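Local coordinates for GTP-binding protein REM 1 (Homo sapiens, PDB 2NZJ), which binds GDP together with a magnesium ion and, as a Ras-family protein, probably acts as a GTP-dependent signalling switch, at residues Y5-L10 with T52-V57; L45-E50 with G162-L167. One frame throughout, in Å; residues are numbered along the deposited sequence.

Interaction 1 of 2, residues Y5-L10 with T52-V57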
# COMPACT_ATOMS: atom_id res chain seq x y z
N TYR A 5 9.12 10.32 2.96
CA TYR A 5 7.67 10.24 3.01
C TYR A 5 7.18 9.07 3.88
O TYR A 5 7.78 8.01 3.91
CB TYR A 5 7.13 10.06 1.60
CG TYR A 5 7.52 11.11 0.61
CD1 TYR A 5 8.29 10.79 -0.51
CD2 TYR A 5 7.07 12.43 0.74
CE1 TYR A 5 8.63 11.76 -1.46
CE2 TYR A 5 7.41 13.41 -0.19
CZ TYR A 5 8.19 13.07 -1.30
OH TYR A 5 8.53 14.03 -2.24
N ARG A 6 6.05 9.29 4.56
CA ARG A 6 5.42 8.28 5.40
C ARG A 6 4.32 7.62 4.57
O ARG A 6 3.39 8.28 4.09
CB ARG A 6 4.85 8.93 6.68
CG ARG A 6 4.15 8.01 7.65
CD ARG A 6 3.61 8.80 8.85
NE ARG A 6 2.84 7.96 9.79
CZ ARG A 6 3.34 7.29 10.84
NH1 ARG A 6 4.63 7.31 11.13
NH2 ARG A 6 2.54 6.54 11.61
N VAL A 7 4.45 6.31 4.38
CA VAL A 7 3.52 5.52 3.59
C VAL A 7 2.81 4.57 4.52
O VAL A 7 3.44 3.75 5.19
CB VAL A 7 4.23 4.66 2.52
CG1 VAL A 7 3.20 3.79 1.76
CG2 VAL A 7 5.03 5.54 1.56
N VAL A 8 1.48 4.64 4.55
CA VAL A 8 0.73 3.84 5.50
C VAL A 8 0.03 2.67 4.79
O VAL A 8 -0.68 2.90 3.80
CB VAL A 8 -0.25 4.75 6.29
CG1 VAL A 8 -0.77 4.04 7.49
CG2 VAL A 8 0.44 6.03 6.73
N LEU A 9 0.25 1.43 5.28
CA LEU A 9 -0.41 0.20 4.74
C LEU A 9 -1.72 -0.11 5.46
O LEU A 9 -1.73 -0.35 6.66
CB LEU A 9 0.48 -1.05 4.86
CG LEU A 9 1.68 -1.22 3.92
CD1 LEU A 9 2.55 -2.39 4.36
CD2 LEU A 9 1.22 -1.40 2.49
N LEU A 10 -2.83 -0.13 4.72
CA LEU A 10 -4.13 -0.46 5.27
C LEU A 10 -4.71 -1.72 4.61
O LEU A 10 -4.35 -2.06 3.49
CB LEU A 10 -5.12 0.69 5.03
CG LEU A 10 -4.81 2.06 5.60
CD1 LEU A 10 -5.75 3.08 4.98
CD2 LEU A 10 -4.88 2.08 7.13
N THR A 52 15.03 8.53 -2.81
CA THR A 52 13.92 8.95 -1.96
C THR A 52 13.71 7.91 -0.88
O THR A 52 13.73 6.72 -1.17
CB THR A 52 12.64 9.08 -2.76
OG1 THR A 52 12.74 10.22 -3.63
CG2 THR A 52 11.44 9.21 -1.81
N THR A 53 13.54 8.35 0.36
CA THR A 53 13.31 7.46 1.48
C THR A 53 11.82 7.36 1.74
O THR A 53 11.09 8.37 1.79
CB THR A 53 13.99 7.97 2.76
OG1 THR A 53 15.35 8.28 2.47
CG2 THR A 53 13.93 6.94 3.87
N LEU A 54 11.35 6.12 1.89
CA LEU A 54 10.01 5.88 2.37
C LEU A 54 10.12 5.22 3.72
O LEU A 54 10.97 4.36 3.94
CB LEU A 54 9.24 5.00 1.41
CG LEU A 54 9.06 5.49 -0.02
CD1 LEU A 54 8.39 4.40 -0.85
CD2 LEU A 54 8.26 6.79 -0.08
N VAL A 55 9.26 5.66 4.63
CA VAL A 55 9.03 4.96 5.88
C VAL A 55 7.65 4.32 5.74
O VAL A 55 6.63 5.02 5.64
CB VAL A 55 9.10 5.92 7.08
CG1 VAL A 55 8.78 5.19 8.38
CG2 VAL A 55 10.50 6.60 7.14
N VAL A 56 7.62 2.98 5.71
CA VAL A 56 6.40 2.22 5.48
C VAL A 56 5.88 1.76 6.84
O VAL A 56 6.59 1.06 7.58
CB VAL A 56 6.64 1.03 4.51
CG1 VAL A 56 5.44 0.10 4.46
CG2 VAL A 56 6.94 1.55 3.09
N VAL A 57 4.66 2.19 7.17
CA VAL A 57 4.01 1.88 8.46
C VAL A 57 3.02 0.71 8.29
O VAL A 57 2.19 0.71 7.36
CB VAL A 57 3.27 3.13 9.03
CG1 VAL A 57 2.59 2.80 10.33
CG2 VAL A 57 4.24 4.29 9.25
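Val7 N donates a hydrogen bond to Val55 O at 2.8 Å, and Val7 O accepts one from Val57 N, also at 2.8 Å, so both backbone polar atoms of Val7 are spent on strand 52-57. This is the parallel ladder of the Ras-type P-loop fold, with strand 5-10 in the middle of a mixed sheet. Tyr5 uses its N and O in the same way, on Thr53 O and Val55 N, and Leu9 N closes the ladder on Val57 O. The Tyr5 N bond is the most bent of the five, with 152° at the hydrogen. Between these bonds the CA atoms of Leu54 and Val56 approach Tyr5 O and Val7 O in CA-H...O contacts. On the far edge of strand 5-10, Val8 bonds through its backbone to Ala80 and Val82.

One face of the pair carries Tyr5, Val7, Leu54 and Val56, and helix 156-171 packs on it through Leu167, Val163, Val164 and Phe160. Leu54 CD2 sits between neighbours, 3.8 Å from Tyr5 CB and equally near Val7 CG2, and it reaches the Tyr5 ring at the edge, near CD1. Thr52 CG2 meets the same ring obliquely at CD1 and CE1, while Thr52 OG1 is hydrogen-bonded to Arg168. Farther along, Leu9 CD1 touches Val56 CG1 at 3.8 Å.

Arg6, Val8, Val55 and Val57 belong to the other face. The Arg6 chain is extended, with CG anti to the backbone N (chi1 -180°), and rises from the sheet and forward along its own strand, until its guanidinium stands beside Val57. There Val57 CG2 packs against one face of the flat group: the methyl stands 3.4 Å above its plane, over the centre, and comes within 3.5 Å of Arg6 CZ.

Interaction 2 of 2, residues L45-E50 with G162-L167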
# COMPACT_ATOMS: atom_id res chain seq x y z
N LEU A 45 15.10 4.44 -1.76
CA LEU A 45 14.99 3.83 -3.08
C LEU A 45 15.50 4.77 -4.16
O LEU A 45 15.24 5.97 -4.11
CB LEU A 45 13.54 3.50 -3.40
CG LEU A 45 12.90 2.42 -2.58
CD1 LEU A 45 11.42 2.38 -2.92
CD2 LEU A 45 13.60 1.10 -2.82
N THR A 46 16.18 4.20 -5.14
CA THR A 46 16.63 4.94 -6.30
C THR A 46 15.63 4.73 -7.44
O THR A 46 15.44 3.62 -7.92
CB THR A 46 18.05 4.49 -6.73
OG1 THR A 46 18.99 4.86 -5.70
CG2 THR A 46 18.49 5.14 -8.04
N VAL A 47 14.98 5.81 -7.86
CA VAL A 47 13.96 5.75 -8.89
C VAL A 47 14.21 6.90 -9.85
O VAL A 47 14.49 8.01 -9.42
CB VAL A 47 12.58 5.88 -8.29
CG1 VAL A 47 11.51 5.59 -9.34
CG2 VAL A 47 12.44 4.92 -7.15
N ASP A 48 14.14 6.61 -11.15
CA ASP A 48 14.46 7.60 -12.20
C ASP A 48 15.72 8.41 -11.84
O ASP A 48 15.74 9.64 -11.93
CB ASP A 48 13.25 8.52 -12.44
CG ASP A 48 11.97 7.75 -12.76
OD1 ASP A 48 12.00 6.86 -13.64
OD2 ASP A 48 10.93 8.02 -12.15
N GLY A 49 16.75 7.69 -11.40
CA GLY A 49 18.06 8.28 -11.11
C GLY A 49 18.17 9.14 -9.86
O GLY A 49 19.18 9.80 -9.66
N GLU A 50 17.14 9.10 -9.00
CA GLU A 50 16.98 10.01 -7.85
C GLU A 50 16.60 9.22 -6.60
O GLU A 50 15.73 8.36 -6.64
CB GLU A 50 15.90 11.05 -8.18
CG GLU A 50 15.43 11.98 -7.04
CD GLU A 50 14.22 12.88 -7.43
OE1 GLU A 50 13.91 13.04 -8.64
OE2 GLU A 50 13.58 13.44 -6.51
N GLY A 162 6.39 2.98 -7.70
CA GLY A 162 5.22 3.72 -8.16
C GLY A 162 4.75 4.73 -7.14
O GLY A 162 4.42 5.87 -7.49
N VAL A 163 4.73 4.34 -5.87
CA VAL A 163 4.40 5.27 -4.80
C VAL A 163 5.34 6.48 -4.82
O VAL A 163 4.88 7.63 -4.76
CB VAL A 163 4.50 4.59 -3.41
CG1 VAL A 163 4.36 5.60 -2.32
CG2 VAL A 163 3.45 3.51 -3.27
N VAL A 164 6.65 6.24 -4.92
CA VAL A 164 7.62 7.35 -5.02
C VAL A 164 7.24 8.28 -6.16
O VAL A 164 7.15 9.50 -5.97
CB VAL A 164 9.07 6.88 -5.29
CG1 VAL A 164 9.96 8.07 -5.51
CG2 VAL A 164 9.60 5.98 -4.17
N ARG A 165 7.01 7.72 -7.34
CA ARG A 165 6.69 8.56 -8.52
C ARG A 165 5.44 9.41 -8.31
O ARG A 165 5.44 10.57 -8.65
CB ARG A 165 6.49 7.72 -9.80
CG ARG A 165 7.79 7.19 -10.37
CD ARG A 165 7.58 6.55 -11.69
NE ARG A 165 8.85 6.03 -12.17
CZ ARG A 165 9.27 4.76 -12.03
NH1 ARG A 165 8.51 3.83 -11.46
NH2 ARG A 165 10.47 4.42 -12.51
N GLN A 166 4.40 8.82 -7.74
CA GLN A 166 3.17 9.55 -7.47
C GLN A 166 3.38 10.68 -6.46
O GLN A 166 2.81 11.77 -6.59
CB GLN A 166 2.11 8.60 -6.94
CG GLN A 166 1.69 7.54 -7.92
CD GLN A 166 1.12 8.14 -9.17
OE1 GLN A 166 0.33 9.08 -9.10
NE2 GLN A 166 1.55 7.63 -10.33
N LEU A 167 4.20 10.41 -5.44
CA LEU A 167 4.54 11.43 -4.46
C LEU A 167 5.30 12.61 -5.10
O LEU A 167 5.11 13.75 -4.71
CB LEU A 167 5.37 10.83 -3.31
CG LEU A 167 4.61 9.94 -2.32
CD1 LEU A 167 5.55 9.24 -1.35
CD2 LEU A 167 3.55 10.74 -1.56
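Asp48 and Arg165 both turn CG beside their own backbone N and anti to the carbonyl carbon, Asp48 with chi1 -55° and Arg165 with chi1 -74°. From CG to NE the Arg165 chain is extended, which carries NE from helix 162-167 out to the turn that follows strand 45-47. There the guanidinium grips the carboxylate side-on in a salt bridge with two bonds, one to each oxygen. NE reaches Asp48 OD2 at 2.9 Å on the syn side, yet this bond is bent, and OD2 is tilted from the guanidinium plane. The second bond, from NH2 to Asp48 OD1 at 3.1 Å, is straighter, with 167° at the hydrogen; OD1 lies almost in the guanidinium plane, while NH2 approaches from above the carboxylate plane. The two flat groups are therefore twisted against each other rather than coplanar.

Val47 packs against the arginine half of this pair. Its CG1, anti to the backbone N, stands over one face of the guanidinium, offset toward the rim and 3.5 Å from Arg165 NH2. Its other methyl, CG2, turns to Val164 CG2 at 4.3 Å, and Leu45 CD1 meets that same Val164 methyl at 4.2 Å. Val47 and Leu45 thus share one methyl of the helix, with the exposed ion pair beside them.

Val47 N and O are both bonded to Glu50, which closes the turn. Arg168, one helical turn beyond Val164, binds Val47 O and Glu50 O, so a second arginine of the helix holds the backbone of the same turn. Asp48 and Gly49 both have positive phi, as a type I' turn requires: this is the tight beta hairpin of strands 40-47 and 50-57, docked on the C-terminal helix of a Ras-type fold.

Interactions 1 and 2 meet through strand 50-57, which pairs with strand 4-10 in the first and with strand 40-47 beside the second. Thr52 O lies 2.7 Å from Leu45 N, a probable hydrogen bond that ties the two contacts within one sheet. Helix 156-171 joins them again: Leu167 CD1 packs 3.9 Å from Leu54 CD2, and Val164 CG2, which meets the hairpin in interaction 2, is 3.9 Å from Leu54 CD1. The centres of interactions 1 and 2 are about 13 Å apart. Interaction 1 leads toward the nucleotide, with the Leu9 side chain about 7 Å from GDP and about 8 Å from the magnesium ion.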